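Local coordinates for periplasmic binding protein (Veillonella parvula, PDB 4OVK), which probably binds a solute outside the cytoplasmic membrane and delivers it to an ABC transporter, as periplasmic binding proteins of this family do, at residues F85-N88 and N89-N93; L184-K187 and N188-A192; Q312-N315 and T316-Y320; E326-I330 and L331-I335. All coordinates share one frame; numbering follows the deposited sequence.

Four local turns and helix ends are spread over a single chain that holds two parallel four-stranded sheets, as expected of a two-lobed solute-binding protein. Contact 1 (85-93) is a hairpin-like loop leading into helix 94-100, in the lobe of the first sheet. Contact 2 (184-192) leaves strand 180-184 of the second sheet, its centre about 28 Å from that of contact 1. Contacts 3 (312-320) and 4 (326-335) close the successive helices 306-318 and 324-331, with centres about 18 Å apart. These last two touch: Tyr-320 OH lies 2.5 Å from Glu-326 OE2, a probable hydrogen bond that joins the segment just after helix 306-318 to helix 324-331.

Contact 1 of 4, residues F85-N88 and N89-N93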
loop_
_atom_site.group_PDB
_atom_site.type_symbol
_atom_site.label_atom_id
_atom_site.label_comp_id
_atom_site.label_asym_id
_atom_site.label_seq_id
_atom_site.Cartn_x
_atom_site.Cartn_y
_atom_site.Cartn_z
ATOM N N PHE A 85 -5.698 -21.276 -2.496
ATOM C CA PHE A 85 -7.145 -21.319 -2.761
ATOM C C PHE A 85 -7.598 -20.371 -3.876
ATOM O O PHE A 85 -8.746 -20.446 -4.321
ATOM C CB PHE A 85 -7.916 -21.048 -1.469
ATOM C CG PHE A 85 -8.075 -19.602 -1.147
ATOM C CD1 PHE A 85 -7.079 -18.893 -0.476
ATOM C CD2 PHE A 85 -9.236 -18.938 -1.511
ATOM C CE1 PHE A 85 -7.265 -17.564 -0.204
ATOM C CE2 PHE A 85 -9.419 -17.609 -1.223
ATOM C CZ PHE A 85 -8.431 -16.916 -0.585
ATOM N N VAL A 86 -6.690 -19.501 -4.322
ATOM C CA VAL A 86 -6.955 -18.511 -5.363
ATOM C C VAL A 86 -5.698 -18.319 -6.223
ATOM O O VAL A 86 -4.585 -18.352 -5.696
ATOM C CB VAL A 86 -7.435 -17.163 -4.742
ATOM C CG1 VAL A 86 -6.379 -16.524 -3.849
ATOM C CG2 VAL A 86 -7.896 -16.192 -5.813
ATOM N N ASP A 87 -5.861 -18.132 -7.534
ATOM C CA ASP A 87 -4.709 -17.955 -8.444
ATOM C C ASP A 87 -4.442 -16.467 -8.763
ATOM O O ASP A 87 -5.083 -15.591 -8.203
ATOM C CB ASP A 87 -4.897 -18.808 -9.723
ATOM C CG ASP A 87 -5.933 -18.242 -10.683
ATOM O OD1 ASP A 87 -6.364 -17.087 -10.509
ATOM O OD2 ASP A 87 -6.308 -18.965 -11.638
ATOM N N ASN A 88 -3.487 -16.183 -9.651
ATOM C CA ASN A 88 -3.111 -14.787 -9.974
ATOM C C ASN A 88 -4.147 -14.000 -10.742
ATOM O O ASN A 88 -4.100 -12.775 -10.764
ATOM C CB ASN A 88 -1.803 -14.733 -10.774
ATOM C CG ASN A 88 -0.588 -14.691 -9.887
ATOM O OD1 ASN A 88 -0.713 -14.678 -8.669
ATOM N ND2 ASN A 88 0.601 -14.654 -10.490
ATOM N N ASN A 89 -5.064 -14.695 -11.400
ATOM C CA ASN A 89 -6.157 -14.027 -12.078
ATOM C C ASN A 89 -7.387 -13.966 -11.175
ATOM O O ASN A 89 -8.490 -13.671 -11.631
ATOM C CB ASN A 89 -6.425 -14.724 -13.409
ATOM C CG ASN A 89 -5.192 -14.741 -14.303
ATOM O OD1 ASN A 89 -4.045 -14.731 -13.819
ATOM N ND2 ASN A 89 -5.414 -14.757 -15.612
ATOM N N PHE A 90 -7.177 -14.243 -9.889
ATOM C CA PHE A 90 -8.212 -14.146 -8.842
ATOM C C PHE A 90 -9.330 -15.192 -8.988
ATOM O O PHE A 90 -10.412 -15.065 -8.387
ATOM C CB PHE A 90 -8.758 -12.707 -8.721
ATOM C CG PHE A 90 -7.699 -11.691 -8.392
ATOM C CD1 PHE A 90 -7.223 -11.557 -7.090
ATOM C CD2 PHE A 90 -7.160 -10.875 -9.382
ATOM C CE1 PHE A 90 -6.236 -10.633 -6.784
ATOM C CE2 PHE A 90 -6.173 -9.946 -9.080
ATOM C CZ PHE A 90 -5.713 -9.826 -7.780
ATOM N N ASN A 91 -9.045 -16.248 -9.752
ATOM C CA ASN A 91 -9.953 -17.380 -9.864
ATOM C C ASN A 91 -9.879 -18.242 -8.623
ATOM O O ASN A 91 -8.807 -18.675 -8.229
ATOM C CB ASN A 91 -9.606 -18.221 -11.084
ATOM C CG ASN A 91 -9.802 -17.463 -12.372
ATOM O OD1 ASN A 91 -10.855 -16.867 -12.599
ATOM N ND2 ASN A 91 -8.787 -17.470 -13.219
ATOM N N VAL A 92 -11.033 -18.502 -8.029
ATOM C CA VAL A 92 -11.103 -19.234 -6.779
ATOM C C VAL A 92 -11.233 -20.733 -7.031
ATOM O O VAL A 92 -12.022 -21.166 -7.863
ATOM C CB VAL A 92 -12.279 -18.728 -5.919
ATOM C CG1 VAL A 92 -12.477 -19.607 -4.697
ATOM C CG2 VAL A 92 -12.026 -17.286 -5.501
ATOM N N ASN A 93 -10.448 -21.517 -6.303
ATOM C CA ASN A 93 -10.592 -22.964 -6.290
ATOM C C ASN A 93 -11.655 -23.310 -5.240
ATOM O O ASN A 93 -11.376 -23.344 -4.034
ATOM C CB ASN A 93 -9.244 -23.616 -5.975
ATOM C CG ASN A 93 -9.322 -25.131 -5.867
ATOM O OD1 ASN A 93 -10.386 -25.716 -5.718
ATOM N ND2 ASN A 93 -8.170 -25.765 -5.918
#
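Asp-87 OD1 is the polar atom that the loop closes round: the backbone N of Asn-91 reaches it at 2.9 Å from above the carboxylate plane, and the backbone N of Asn-89 adds a weaker, more bent bond. The other oxygen is engaged too. Asp-87 OD2 uses its syn lone pair to take a hydrogen bond from Asn-91 ND2 at 3.3 Å, and it lies almost in the plane of that amide, although the carboxylate and amide planes stand 71° apart. What brings the carboxylate over the turn is its first torsion, which sets CG between the backbone N and the carbonyl carbon (chi1 74°). Asp-87 to Phe-90 is a type I beta turn, closed by Phe-90 N to Asp-87 O at 3.0 Å. Beyond it the chain doubles back in a single beta bridge of Val-86 with Val-92: Asp-87 N bonds to Asn-91 O, and Asn-93 N to Phe-85 O at 2.8 Å. Val-86 CG2 packs on the carbonyl carbon C of Phe-90 at 3.6 Å. The Phe-90 ring meets Trp-108 edge-to-face and also touches His-59, while Asn-93 OD1 caps helix 94-100 through Glu-96 N. Replacing Asp-87 with an alanine would probably leave the N-H groups of Asn-89 and Asn-91 without their shared acceptor and the Asn-91 amide freer to turn. With backbone and side-chain donors gathered round it, the carboxylate is likely to be stabilised as the anion, so one acidic group organises both the turn and the residue that follows it.

Contact 2 of 4, residues L184-K187 and N188-A192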
loop_
_atom_site.group_PDB
_atom_site.type_symbol
_atom_site.label_atom_id
_atom_site.label_comp_id
_atom_site.label_asym_id
_atom_site.label_seq_id
_atom_site.Cartn_x
_atom_site.Cartn_y
_atom_site.Cartn_z
ATOM N N LEU A 184 9.451 6.302 -10.844
ATOM C CA LEU A 184 9.955 5.287 -11.760
ATOM C C LEU A 184 9.645 3.896 -11.208
ATOM O O LEU A 184 10.025 3.575 -10.080
ATOM C CB LEU A 184 11.476 5.489 -11.968
ATOM C CG LEU A 184 12.226 4.528 -12.905
ATOM C CD1 LEU A 184 11.736 4.616 -14.349
ATOM C CD2 LEU A 184 13.729 4.809 -12.846
ATOM N N GLN A 185 8.931 3.078 -11.989
ATOM C CA GLN A 185 8.536 1.749 -11.514
ATOM C C GLN A 185 9.676 0.738 -11.507
ATOM O O GLN A 185 9.794 -0.071 -10.571
ATOM C CB GLN A 185 7.397 1.156 -12.347
ATOM C CG GLN A 185 6.667 0.037 -11.593
ATOM C CD GLN A 185 5.551 -0.632 -12.381
ATOM O OE1 GLN A 185 4.615 -1.186 -11.803
ATOM N NE2 GLN A 185 5.652 -0.603 -13.699
ATOM N N ASN A 186 10.483 0.748 -12.565
ATOM C CA ASN A 186 11.391 -0.372 -12.829
ATOM C C ASN A 186 12.593 0.014 -13.695
ATOM O O ASN A 186 12.835 1.198 -13.923
ATOM C CB ASN A 186 10.599 -1.537 -13.441
ATOM C CG ASN A 186 9.883 -1.168 -14.717
ATOM O OD1 ASN A 186 10.336 -0.324 -15.482
ATOM N ND2 ASN A 186 8.764 -1.843 -14.975
ATOM N N LYS A 187 13.329 -0.994 -14.169
ATOM C CA LYS A 187 14.511 -0.801 -15.015
ATOM C C LYS A 187 14.184 -0.726 -16.504
ATOM O O LYS A 187 15.098 -0.728 -17.340
ATOM C CB LYS A 187 15.506 -1.939 -14.772
ATOM C CG LYS A 187 15.930 -2.068 -13.317
ATOM C CD LYS A 187 17.018 -3.114 -13.115
ATOM C CE LYS A 187 16.445 -4.490 -12.892
ATOM N NZ LYS A 187 15.631 -4.606 -11.657
ATOM N N ASN A 188 12.895 -0.642 -16.832
ATOM C CA ASN A 188 12.433 -0.670 -18.213
ATOM C C ASN A 188 11.642 0.594 -18.572
ATOM O O ASN A 188 10.712 0.541 -19.372
ATOM C CB ASN A 188 11.585 -1.932 -18.444
ATOM C CG ASN A 188 11.519 -2.342 -19.906
ATOM O OD1 ASN A 188 12.437 -2.067 -20.685
ATOM N ND2 ASN A 188 10.432 -3.021 -20.284
ATOM N N LEU A 189 12.018 1.725 -17.965
ATOM C CA LEU A 189 11.487 3.040 -18.335
ATOM C C LEU A 189 9.965 3.161 -18.189
ATOM O O LEU A 189 9.311 3.902 -18.922
ATOM C CB LEU A 189 11.931 3.412 -19.761
ATOM C CG LEU A 189 13.442 3.581 -19.932
ATOM C CD1 LEU A 189 13.821 3.621 -21.406
ATOM C CD2 LEU A 189 13.912 4.840 -19.209
ATOM N N THR A 190 9.414 2.441 -17.220
ATOM C CA THR A 190 8.000 2.531 -16.908
ATOM C C THR A 190 7.814 3.452 -15.716
ATOM O O THR A 190 8.472 3.291 -14.686
ATOM C CB THR A 190 7.417 1.147 -16.607
ATOM O OG1 THR A 190 7.649 0.301 -17.733
ATOM C CG2 THR A 190 5.921 1.239 -16.342
ATOM N N VAL A 191 6.911 4.419 -15.875
ATOM C CA VAL A 191 6.725 5.486 -14.899
ATOM C C VAL A 191 5.250 5.590 -14.527
ATOM O O VAL A 191 4.375 5.097 -15.254
ATOM C CB VAL A 191 7.233 6.844 -15.451
ATOM C CG1 VAL A 191 8.679 6.710 -15.921
ATOM C CG2 VAL A 191 6.355 7.351 -16.594
ATOM N N ALA A 192 4.988 6.231 -13.394
ATOM C CA ALA A 192 3.627 6.497 -12.944
ATOM C C ALA A 192 3.000 7.597 -13.796
ATOM O O ALA A 192 3.542 8.696 -13.884
ATOM C CB ALA A 192 3.634 6.914 -11.487
HETATM O O HOH W 1 14.318 2.446 -16.200
#
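Gln-185 and Thr-190 lie side by side and point the same way across a hairpin-like connection, residues 185-189, between strand 180-184 of a parallel sheet and the short strand 190-192, which pairs with strand 218-220. The amide nitrogen Gln-185 NE2 lies alongside the methyl, 3.2 Å from Thr-190 CG2. Under them the backbones join, Gln-185 N giving a 2.7 Å hydrogen bond to Thr-190 O beside the single antiparallel bridge of Leu-184 with Val-191. The Asn-186 side chain instead slants across Thr-190. With CG held between its own backbone N and carbonyl carbon (chi1 58°), the amide folds in over the turn, and OD1 accepts the backbone N of Asn-188 at 2.9 Å from above the carbonyl plane; Thr-190 N adds a weak bond to the same oxygen. Leu-184 crosses Val-191 at a slant, CD1 resting 4.0 Å from Val-191 CG1. Lys-187 points away from the turn and carries its NZ to a salt bridge with Asp-240, while Thr-190 also packs on Trp-218 of the paired strand. A water bridges the turn, donating to Asn-186 O and accepting from Leu-189 N, 3.0 Å from each.

Contact 3 of 4, residues Q312-N315 and T316-Y320; sequences QFYN and TFYHY
Four rings, Phe-313, Tyr-314, Phe-317 and Tyr-318, form an aromatic cluster along the last turns of helix 306-318. Three pairs meet edge-to-face. Phe-317 sets CD2 over the centre of the Phe-313 ring, and Tyr-318 sets CE2 over that of Tyr-314, 3.5 Å above its plane, with those two planes 78° apart. In an offset version, Phe-313 turns its edge to the face of Tyr-318, its CE1 lying 3.4 Å from Tyr-318 OH. Swinging CG anti to the backbone N (chi1 -171°) turns the Phe-313 ring so that one face meets Phe-317 while its CE1 edge meets Tyr-318. Replacing Tyr-314 with an alanine would probably open a gap against the Tyr-318 edge and cost Glu-284 a weak hydrogen bond from the lost hydroxyl. Glu-284 also bonds Tyr-318 OH, while Tyr-159 of helix 150-170 meets Phe-313 edge-to-face.

The backbone bonds change character as the helix ends. Phe-317 N still makes a regular bond to Phe-313 O, but Tyr-314 O takes two donors from opposite faces of its carbonyl plane: Tyr-318 N at 3.0 Å and Tyr-320 N at 3.2 Å. On the outer side, one water donates to both Asn-315 OD1, at 2.8 Å, and Thr-316 OG1, at 2.9 Å.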
loop_
_atom_site.group_PDB
_atom_site.type_symbol
_atom_site.label_atom_id
_atom_site.label_comp_id
_atom_site.label_asym_id
_atom_site.label_seq_id
_atom_site.Cartn_x
_atom_site.Cartn_y
_atom_site.Cartn_z
ATOM N N GLN A 312 4.964 4.982 16.711
ATOM C CA GLN A 312 3.660 5.122 17.352
ATOM C C GLN A 312 2.617 4.250 16.659
ATOM O O GLN A 312 1.850 3.563 17.342
ATOM C CB GLN A 312 3.203 6.575 17.357
ATOM C CG GLN A 312 1.839 6.801 17.978
ATOM C CD GLN A 312 1.351 8.229 17.770
ATOM O OE1 GLN A 312 0.965 8.625 16.662
ATOM N NE2 GLN A 312 1.366 9.002 18.829
ATOM N N PHE A 313 2.599 4.288 15.331
ATOM C CA PHE A 313 1.631 3.505 14.546
ATOM C C PHE A 313 1.796 1.995 14.816
ATOM O O PHE A 313 0.820 1.306 15.134
ATOM C CB PHE A 313 1.789 3.808 13.064
ATOM C CG PHE A 313 0.700 3.220 12.201
ATOM C CD1 PHE A 313 0.757 1.895 11.785
ATOM C CD2 PHE A 313 -0.375 3.997 11.804
ATOM C CE1 PHE A 313 -0.239 1.367 10.968
ATOM C CE2 PHE A 313 -1.376 3.469 11.015
ATOM C CZ PHE A 313 -1.312 2.150 10.611
ATOM N N TYR A 314 3.030 1.494 14.741
ATOM C CA TYR A 314 3.300 0.059 14.959
ATOM C C TYR A 314 2.958 -0.344 16.393
ATOM O O TYR A 314 2.385 -1.396 16.635
ATOM C CB TYR A 314 4.761 -0.294 14.585
ATOM C CG TYR A 314 4.907 -0.580 13.100
ATOM C CD1 TYR A 314 4.501 0.354 12.144
ATOM C CD2 TYR A 314 5.436 -1.777 12.650
ATOM C CE1 TYR A 314 4.566 0.078 10.796
ATOM C CE2 TYR A 314 5.499 -2.072 11.291
ATOM C CZ TYR A 314 5.076 -1.145 10.369
ATOM O OH TYR A 314 5.117 -1.434 9.023
ATOM N N ASN A 315 3.299 0.507 17.356
ATOM C CA ASN A 315 2.960 0.227 18.756
ATOM C C ASN A 315 1.441 0.194 18.985
ATOM O O ASN A 315 0.914 -0.720 19.645
ATOM C CB ASN A 315 3.612 1.255 19.700
ATOM C CG ASN A 315 3.138 1.088 21.128
ATOM O OD1 ASN A 315 2.177 1.729 21.565
ATOM N ND2 ASN A 315 3.777 0.181 21.848
ATOM N N THR A 316 0.741 1.177 18.433
ATOM C CA THR A 316 -0.704 1.340 18.696
ATOM C C THR A 316 -1.517 0.236 18.038
ATOM O O THR A 316 -2.377 -0.396 18.680
ATOM C CB THR A 316 -1.182 2.718 18.200
ATOM O OG1 THR A 316 -0.543 3.743 18.968
ATOM C CG2 THR A 316 -2.701 2.883 18.337
ATOM N N PHE A 317 -1.230 -0.019 16.778
ATOM C CA PHE A 317 -2.072 -0.904 15.986
ATOM C C PHE A 317 -1.597 -2.358 15.933
ATOM O O PHE A 317 -2.426 -3.282 15.849
ATOM C CB PHE A 317 -2.283 -0.306 14.591
ATOM C CG PHE A 317 -3.025 0.998 14.621
ATOM C CD1 PHE A 317 -4.346 1.053 15.071
ATOM C CD2 PHE A 317 -2.414 2.170 14.231
ATOM C CE1 PHE A 317 -5.029 2.252 15.124
ATOM C CE2 PHE A 317 -3.100 3.374 14.265
ATOM C CZ PHE A 317 -4.414 3.416 14.704
ATOM N N TYR A 318 -0.288 -2.577 16.010
ATOM C CA TYR A 318 0.263 -3.928 15.887
ATOM C C TYR A 318 0.864 -4.450 17.206
ATOM O O TYR A 318 1.279 -5.605 17.270
ATOM C CB TYR A 318 1.352 -3.987 14.823
ATOM C CG TYR A 318 1.055 -3.373 13.478
ATOM C CD1 TYR A 318 -0.222 -3.351 12.940
ATOM C CD2 TYR A 318 2.081 -2.854 12.707
ATOM C CE1 TYR A 318 -0.468 -2.806 11.690
ATOM C CE2 TYR A 318 1.849 -2.317 11.459
ATOM C CZ TYR A 318 0.569 -2.307 10.942
ATOM O OH TYR A 318 0.327 -1.770 9.702
ATOM N N HIS A 319 0.934 -3.608 18.238
ATOM C CA HIS A 319 1.571 -3.962 19.505
ATOM C C HIS A 319 2.980 -4.450 19.268
ATOM O O HIS A 319 3.402 -5.462 19.830
ATOM C CB HIS A 319 0.764 -5.015 20.290
ATOM C CG HIS A 319 -0.641 -4.594 20.534
ATOM N ND1 HIS A 319 -0.963 -3.573 21.397
ATOM C CD2 HIS A 319 -1.803 -4.992 19.968
ATOM C CE1 HIS A 319 -2.269 -3.379 21.373
ATOM N NE2 HIS A 319 -2.799 -4.221 20.507
ATOM N N TYR A 320 3.697 -3.724 18.414
ATOM C CA TYR A 320 5.059 -4.088 18.059
ATOM C C TYR A 320 5.909 -2.833 18.149
ATOM O O TYR A 320 5.549 -1.796 17.588
ATOM C CB TYR A 320 5.141 -4.674 16.640
ATOM C CG TYR A 320 6.500 -5.281 16.324
ATOM C CD1 TYR A 320 6.798 -6.592 16.700
ATOM C CD2 TYR A 320 7.496 -4.546 15.679
ATOM C CE1 TYR A 320 8.027 -7.144 16.453
ATOM C CE2 TYR A 320 8.739 -5.110 15.418
ATOM C CZ TYR A 320 8.995 -6.407 15.798
ATOM O OH TYR A 320 10.230 -6.987 15.561
HETATM O O HOH W 2 1.790 4.301 20.556
#

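Contact 4 of 4, residues E326-I330 and L331-I335; sequences EINTI and LNISI
A Schellman motif ends helix 324-331, and the chain turns straight into the short helix 333-336. Asn-332 is the residue of positive phi at the junction. Ile-333 N reaches back to Asn-328 O at 3.1 Å, in the carbonyl plane and on a lone pair, and Asn-332 N makes a weak bond to Thr-329 O. Just before the turn, Leu-331 N still bonds Ile-327 O in the regular helical way.

The side chain of Asn-328 joins the two helices. The amide extends past the end of its own helix to Ser-334, because chi1 of -171° swings CG to the far side of CB from the backbone N, and it uses both of its ends there. Asn-328 OD1 accepts the backbone N of Ser-334 at 3.0 Å, in a nearly straight bond of 163°. Asn-328 ND2 donates to Ser-334 OG at 2.9 Å, and the hydroxyl oxygen lies close to the amide plane, 10° out of it. A water fills in beside them, donating to Asn-328 OD1 and accepting from Ile-335 N. A second water donates to Thr-329 O and, at 2.6 Å, to Asn-332 OD1, while Asn-332 ND2 bonds Lys-270 O.

On the apolar side, Ile-327 and Leu-331 run side by side, CG2 of the first 3.9 Å from CD1 of the second; Leu-331 also touches Leu-306, and Ile-327 touches Lys-311, both on helix 306-318. Two bonds to one serine fix which way round the Asn-328 amide sits, so this one amide probably helps hold the first turn of the new helix against the end of the old one.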
loop_
_atom_site.group_PDB
_atom_site.type_symbol
_atom_site.label_atom_id
_atom_site.label_comp_id
_atom_site.label_asym_id
_atom_site.label_seq_id
_atom_site.Cartn_x
_atom_site.Cartn_y
_atom_site.Cartn_z
ATOM N N GLU A 326 15.141 -1.977 12.237
ATOM C CA GLU A 326 13.901 -2.235 11.501
ATOM C C GLU A 326 13.397 -0.952 10.820
ATOM O O GLU A 326 12.938 -0.986 9.685
ATOM C CB GLU A 326 12.829 -2.848 12.416
ATOM C CG GLU A 326 13.137 -4.292 12.828
ATOM C CD GLU A 326 12.251 -4.805 13.954
ATOM O OE1 GLU A 326 11.884 -4.001 14.840
ATOM O OE2 GLU A 326 11.943 -6.028 13.968
ATOM N N ILE A 327 13.510 0.180 11.504
ATOM C CA ILE A 327 13.108 1.456 10.917
ATOM C C ILE A 327 14.002 1.800 9.721
ATOM O O ILE A 327 13.515 2.278 8.703
ATOM C CB ILE A 327 13.138 2.586 11.969
ATOM C CG1 ILE A 327 12.066 2.320 13.037
ATOM C CG2 ILE A 327 12.954 3.954 11.315
ATOM C CD1 ILE A 327 12.304 3.058 14.331
ATOM N N ASN A 328 15.298 1.528 9.833
ATOM C CA ASN A 328 16.224 1.773 8.715
ATOM C C ASN A 328 15.782 0.971 7.487
ATOM O O ASN A 328 15.761 1.479 6.379
ATOM C CB ASN A 328 17.655 1.385 9.101
ATOM C CG ASN A 328 18.697 1.810 8.072
ATOM O OD1 ASN A 328 18.456 1.845 6.868
ATOM N ND2 ASN A 328 19.874 2.140 8.559
ATOM N N THR A 329 15.424 -0.283 7.706
ATOM C CA THR A 329 14.967 -1.156 6.626
ATOM C C THR A 329 13.662 -0.673 5.998
ATOM O O THR A 329 13.571 -0.565 4.775
ATOM C CB THR A 329 14.810 -2.598 7.138
ATOM O OG1 THR A 329 16.070 -3.041 7.636
ATOM C CG2 THR A 329 14.392 -3.529 6.023
ATOM N N ILE A 330 12.666 -0.374 6.828
ATOM C CA ILE A 330 11.375 0.110 6.335
ATOM C C ILE A 330 11.532 1.388 5.506
ATOM O O ILE A 330 10.974 1.492 4.419
ATOM C CB ILE A 330 10.395 0.365 7.493
ATOM C CG1 ILE A 330 10.000 -0.983 8.117
ATOM C CG2 ILE A 330 9.191 1.173 7.024
ATOM C CD1 ILE A 330 9.246 -0.873 9.427
ATOM N N LEU A 331 12.313 2.340 6.012
ATOM C CA LEU A 331 12.406 3.654 5.382
ATOM C C LEU A 331 13.595 3.793 4.416
ATOM O O LEU A 331 13.787 4.866 3.853
ATOM C CB LEU A 331 12.483 4.740 6.465
ATOM C CG LEU A 331 11.268 4.913 7.382
ATOM C CD1 LEU A 331 11.495 6.020 8.404
ATOM C CD2 LEU A 331 10.032 5.207 6.537
ATOM N N ASN A 332 14.358 2.715 4.206
ATOM C CA ASN A 332 15.502 2.728 3.286
ATOM C C ASN A 332 16.490 3.857 3.630
ATOM O O ASN A 332 16.989 4.546 2.741
ATOM C CB ASN A 332 15.004 2.865 1.836
ATOM C CG ASN A 332 14.275 1.623 1.351
ATOM O OD1 ASN A 332 14.707 0.520 1.610
ATOM N ND2 ASN A 332 13.166 1.808 0.643
ATOM N N ILE A 333 16.771 4.030 4.920
ATOM C CA ILE A 333 17.583 5.161 5.391
ATOM C C ILE A 333 19.011 5.062 4.860
ATOM O O ILE A 333 19.530 6.041 4.314
ATOM C CB ILE A 333 17.507 5.309 6.921
ATOM C CG1 ILE A 333 16.090 5.798 7.293
ATOM C CG2 ILE A 333 18.601 6.241 7.458
ATOM C CD1 ILE A 333 15.797 5.848 8.775
ATOM N N SER A 334 19.625 3.887 4.990
ATOM C CA SER A 334 20.979 3.669 4.471
ATOM C C SER A 334 21.000 3.660 2.954
ATOM O O SER A 334 21.888 4.275 2.334
ATOM C CB SER A 334 21.574 2.354 4.993
ATOM O OG SER A 334 21.804 2.426 6.390
ATOM N N ILE A 335 20.036 2.951 2.365
ATOM C CA ILE A 335 19.915 2.838 0.917
ATOM C C ILE A 335 19.778 4.209 0.254
ATOM O O ILE A 335 20.420 4.483 -0.769
ATOM C CB ILE A 335 18.733 1.890 0.535
ATOM C CG1 ILE A 335 19.138 0.431 0.803
ATOM C CG2 ILE A 335 18.301 2.059 -0.916
ATOM C CD1 ILE A 335 18.005 -0.576 0.699
HETATM O O HOH W 3 18.256 1.078 4.153
HETATM O O HOH W 4 15.457 -1.477 3.057
#